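Local coordinates for endoglucanase (Clostridium thermocellum, PDB 2E4T), which hydrolyses internal beta-1,4-glucosidic links of cellulose and probably xyloglucan, through the glycoside hydrolase family 44 part of a larger multidomain cellulase, at residues A18-I23 with G418-K423; S433-I438 with H447-N452. All blocks are in the same frame, centred on the assembly; numbering follows the deposited sequence.

In the fold
Both contacts lie in the beta-sheet domain that accompanies the TIM-like barrel, and both belong to one mixed sheet, in the strand order 8-22, 420-426, 432-439, 442-452. Interaction 1 joins the N-terminal strand to 420-426 across 394 intervening residues that include the barrel; interaction 2 is local, the two arms of a hairpin. Strands 420-426 and 432-439 adjoin, linked by probable hydrogen bonds Thr420 O to Ile438 N (2.8 Å) and Val422 N to Ala436 O (3.1 Å). Interaction 1 is partly buried, with a salt bridge, a bridging water and a short ladder. Interaction 2 is wholly buried, regularly hydrogen-bonded and flanked mainly by apolar side chains.

Interaction 1 (A18-I23 with G418-K423); sequences AERKPI and GDTSVK
Glu19 and Lys423 form a salt bridge, OE2 to NZ 2.9 Å, in which the ammonium meets the carboxylate from above its plane. Lys423 CG lies anti to the backbone N (chi1 -177°), and CG and CD of the chain pass against the Glu19 carboxylate; NZ also pairs with Glu425. The backbone ladder is short: Lys21 and Ser421 form an antiparallel hydrogen-bonded pair, Lys21 N to Ser421 O 3.1 Å and Ser421 N to Lys21 O 2.8 Å. Beyond it Ile23 N reaches Asp419 O at 2.8 Å, and Lys423 N binds Ala18 O at 3.0 Å. Glu19 O takes two donors, Lys21 NZ and a water that also bonds Ser421 OG. In the packing, Ile23 CG1 rests on Ser421 CB (3.8 Å), while the Arg20 stem lies beside Val422, CG to CG1 4.1 Å. The Arg20 guanidinium turns to Thr16 O and Glu441 O. Asp419 and Thr420 both face Ile438 in a classic beta bulge; Asp419 OD1 accepts from Gly440 N, and Thr420 OG1 bonds Gly440 O. Both ends carry a backbone bond, but solvent probably screens the exposed Glu19-Lys423 ion pair, whereas Ile23 lies buried over Ser421 and Gly418.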
# COMPACT_ATOMS: atom_id res chain seq x y z
N ALA A 18 4.34 24.19 13.32
CA ALA A 18 5.37 24.10 12.31
C ALA A 18 5.18 22.85 11.46
O ALA A 18 4.79 21.76 11.93
CB ALA A 18 6.74 24.05 12.94
N GLU A 19 5.52 23.01 10.17
CA GLU A 19 5.58 21.88 9.25
C GLU A 19 4.23 21.18 9.13
O GLU A 19 4.19 19.98 8.84
CB GLU A 19 6.71 20.92 9.52
CG GLU A 19 8.05 21.69 9.53
CD GLU A 19 9.26 20.86 9.92
OE1 GLU A 19 9.18 19.63 10.11
OE2 GLU A 19 10.35 21.45 10.07
N ARG A 20 3.14 21.92 9.25
CA ARG A 20 1.84 21.28 9.17
C ARG A 20 1.58 20.77 7.76
O ARG A 20 1.78 21.49 6.78
CB ARG A 20 0.70 22.23 9.56
CG ARG A 20 0.71 22.65 11.03
CD ARG A 20 -0.55 23.46 11.37
NE ARG A 20 -0.59 23.74 12.81
CZ ARG A 20 -1.66 24.21 13.42
NH1 ARG A 20 -2.73 24.57 12.77
NH2 ARG A 20 -1.61 24.32 14.77
N LYS A 21 1.09 19.53 7.68
CA LYS A 21 0.81 18.93 6.37
C LYS A 21 -0.24 17.87 6.56
O LYS A 21 -0.20 17.11 7.54
CB LYS A 21 2.05 18.46 5.66
CG LYS A 21 2.81 17.56 6.50
CD LYS A 21 3.97 16.94 5.77
CE LYS A 21 5.06 17.95 5.43
NZ LYS A 21 5.72 18.48 6.68
N PRO A 22 -1.18 17.73 5.62
CA PRO A 22 -2.20 16.70 5.78
C PRO A 22 -1.57 15.29 5.67
O PRO A 22 -0.71 15.05 4.83
CB PRO A 22 -3.15 16.97 4.63
CG PRO A 22 -2.35 17.66 3.59
CD PRO A 22 -1.35 18.51 4.37
N ILE A 23 -2.09 14.40 6.50
CA ILE A 23 -1.80 12.96 6.40
C ILE A 23 -2.95 12.34 5.60
O ILE A 23 -4.12 12.45 5.97
CB ILE A 23 -1.74 12.31 7.79
CG1 ILE A 23 -0.56 12.91 8.57
CG2 ILE A 23 -1.62 10.79 7.66
CD1 ILE A 23 -0.53 12.49 10.05
N GLY A 418 -4.32 11.95 14.62
CA GLY A 418 -4.74 13.14 13.88
C GLY A 418 -4.46 13.02 12.40
O GLY A 418 -3.67 12.17 11.94
N ASP A 419 -5.11 13.92 11.64
CA ASP A 419 -4.98 13.97 10.19
C ASP A 419 -4.06 15.06 9.68
O ASP A 419 -3.91 15.18 8.45
CB ASP A 419 -6.35 14.01 9.51
CG ASP A 419 -7.15 15.23 9.86
OD1 ASP A 419 -6.73 16.03 10.71
OD2 ASP A 419 -8.22 15.43 9.21
N THR A 420 -3.43 15.84 10.56
CA THR A 420 -2.48 16.86 10.15
C THR A 420 -1.17 16.60 10.90
O THR A 420 -1.12 16.71 12.14
CB THR A 420 -3.02 18.26 10.47
OG1 THR A 420 -4.19 18.45 9.68
CG2 THR A 420 -1.99 19.35 10.13
N SER A 421 -0.12 16.23 10.15
CA SER A 421 1.19 16.05 10.72
C SER A 421 1.77 17.37 11.19
O SER A 421 1.58 18.40 10.50
CB SER A 421 2.08 15.48 9.59
OG SER A 421 3.44 15.36 9.99
N VAL A 422 2.48 17.37 12.33
CA VAL A 422 3.16 18.54 12.81
C VAL A 422 4.61 18.18 13.16
O VAL A 422 4.95 16.97 13.39
CB VAL A 422 2.48 19.23 14.01
CG1 VAL A 422 1.05 19.54 13.66
CG2 VAL A 422 2.56 18.38 15.28
N LYS A 423 5.46 19.20 13.28
CA LYS A 423 6.87 18.96 13.52
C LYS A 423 7.11 18.23 14.85
O LYS A 423 6.64 18.67 15.91
CB LYS A 423 7.61 20.33 13.55
CG LYS A 423 9.12 20.19 13.71
CD LYS A 423 9.78 21.58 13.58
CE LYS A 423 11.33 21.47 13.59
NZ LYS A 423 11.82 20.63 12.42
O HOH W 1 5.06 17.69 10.15

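Interaction 2 (S433-I438 with H447-N452); sequences SAYASI and HIILLN
Ser433-Ile438 and His447-Asn452 run antiparallel, their axes 4.6 Å apart at closest approach, and three hydrogen-bonded pairs, Ser433 with Leu451, Tyr435 with Ile449 and Ser437 with His447, supply six N-H to O bonds, while between them the CA-H groups of Ala434 and Ala436 approach Ile449 O and His447 O.

Side chains of the three hydrogen-bonded pairs share one face. There the Tyr435 ring offers its edge to the opposite strand: CD2 meets Ile449 CB at 4.3 Å, and CE2 lies 4.5 Å from Leu451 CD1, both carbons near the ring plane. The same Leu451 CD1 comes within 4.2 Å of Ser433 CB. Ser437 OG sits between the backbone N and the carbonyl carbon (chi1 60°) and touches His447 CB at 3.4 Å, while making a weak hydrogen bond with Gly418 N; the imidazole in turn presents its edge to Ser437 O. On the other face two small residues oppose two large ones. Ala434 CB meets Leu450 CD1 at 4.3 Å, and Ala436 CB meets Ile448 CG1 at 4.4 Å, each alanine offering just CB to the longer side chain opposite.

The polar ends of the first face find partners beyond the hairpin. Ser433 OG and Tyr435 OH both hydrogen-bond Asp376 OD1 on helix 368-384, which also packs against Tyr435 through Ile380 and against Leu451 through Ala375; His447 ND1 bonds His511 NE2. Phe417 covers Ser437, His447 and Ile449, while strands 420-426 and 508-514 flank the hairpin, tying this beta hairpin into the middle of the sheet and joining it to a barrel helix.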
# COMPACT_ATOMS: atom_id res chain seq x y z
N SER A 433 11.38 6.39 17.57
CA SER A 433 10.70 7.21 16.56
C SER A 433 9.55 7.93 17.27
O SER A 433 8.99 7.41 18.25
CB SER A 433 10.11 6.39 15.43
OG SER A 433 11.14 5.63 14.80
N ALA A 434 9.18 9.09 16.71
CA ALA A 434 8.05 9.81 17.25
C ALA A 434 7.40 10.58 16.13
O ALA A 434 8.07 11.23 15.33
CB ALA A 434 8.48 10.76 18.41
N TYR A 435 6.06 10.50 16.10
CA TYR A 435 5.25 11.21 15.12
C TYR A 435 4.16 11.96 15.84
O TYR A 435 3.55 11.43 16.77
CB TYR A 435 4.59 10.20 14.11
CG TYR A 435 5.62 9.34 13.47
CD1 TYR A 435 6.39 9.81 12.40
CD2 TYR A 435 5.95 8.06 13.98
CE1 TYR A 435 7.40 9.07 11.85
CE2 TYR A 435 6.98 7.31 13.45
CZ TYR A 435 7.73 7.83 12.41
OH TYR A 435 8.81 7.15 11.86
N ALA A 436 3.86 13.19 15.40
CA ALA A 436 2.85 13.99 16.07
C ALA A 436 1.83 14.52 15.03
O ALA A 436 2.18 14.75 13.87
CB ALA A 436 3.47 15.17 16.82
N SER A 437 0.60 14.69 15.52
CA SER A 437 -0.43 15.20 14.65
C SER A 437 -1.50 15.91 15.48
O SER A 437 -1.65 15.73 16.69
CB SER A 437 -1.10 14.06 13.87
OG SER A 437 -1.70 13.13 14.78
N ILE A 438 -2.26 16.73 14.74
CA ILE A 438 -3.45 17.42 15.26
C ILE A 438 -4.61 17.08 14.32
O ILE A 438 -4.47 16.37 13.33
CB ILE A 438 -3.20 18.94 15.39
CG1 ILE A 438 -2.96 19.57 14.02
CG2 ILE A 438 -2.06 19.17 16.38
CD1 ILE A 438 -2.77 21.11 14.08
N HIS A 447 -1.80 14.49 19.25
CA HIS A 447 -1.54 13.07 19.22
C HIS A 447 -0.08 12.77 18.96
O HIS A 447 0.51 13.39 18.07
CB HIS A 447 -2.37 12.45 18.06
CG HIS A 447 -3.83 12.48 18.30
ND1 HIS A 447 -4.51 11.37 18.74
CD2 HIS A 447 -4.73 13.48 18.19
CE1 HIS A 447 -5.79 11.71 18.88
NE2 HIS A 447 -5.96 12.98 18.55
N ILE A 448 0.49 11.83 19.73
CA ILE A 448 1.88 11.48 19.56
C ILE A 448 2.00 9.96 19.53
O ILE A 448 1.57 9.28 20.47
CB ILE A 448 2.78 12.02 20.72
CG1 ILE A 448 2.61 13.54 20.86
CG2 ILE A 448 4.21 11.63 20.49
CD1 ILE A 448 3.18 14.07 22.18
N ILE A 449 2.60 9.42 18.47
CA ILE A 449 3.00 8.00 18.45
C ILE A 449 4.46 7.98 18.84
O ILE A 449 5.31 8.67 18.25
CB ILE A 449 2.88 7.40 16.99
CG1 ILE A 449 1.44 7.40 16.49
CG2 ILE A 449 3.47 6.04 16.97
CD1 ILE A 449 0.57 6.57 17.30
N LEU A 450 4.76 7.21 19.90
CA LEU A 450 6.09 7.17 20.49
C LEU A 450 6.55 5.70 20.52
O LEU A 450 5.87 4.87 21.15
CB LEU A 450 6.04 7.74 21.92
CG LEU A 450 7.35 7.67 22.68
CD1 LEU A 450 8.45 8.53 22.05
CD2 LEU A 450 7.07 8.14 24.13
N LEU A 451 7.62 5.42 19.79
CA LEU A 451 8.09 4.02 19.64
C LEU A 451 9.46 3.91 20.31
O LEU A 451 10.41 4.61 19.94
CB LEU A 451 8.21 3.67 18.14
CG LEU A 451 6.93 3.93 17.34
CD1 LEU A 451 7.12 3.54 15.86
CD2 LEU A 451 5.75 3.18 17.91
N ASN A 452 9.54 2.98 21.27
CA ASN A 452 10.83 2.67 21.90
C ASN A 452 11.39 1.41 21.28
O ASN A 452 10.85 0.30 21.53
CB ASN A 452 10.69 2.52 23.40
CG ASN A 452 12.04 2.40 24.06
OD1 ASN A 452 13.05 2.78 23.46
ND2 ASN A 452 12.07 1.90 25.30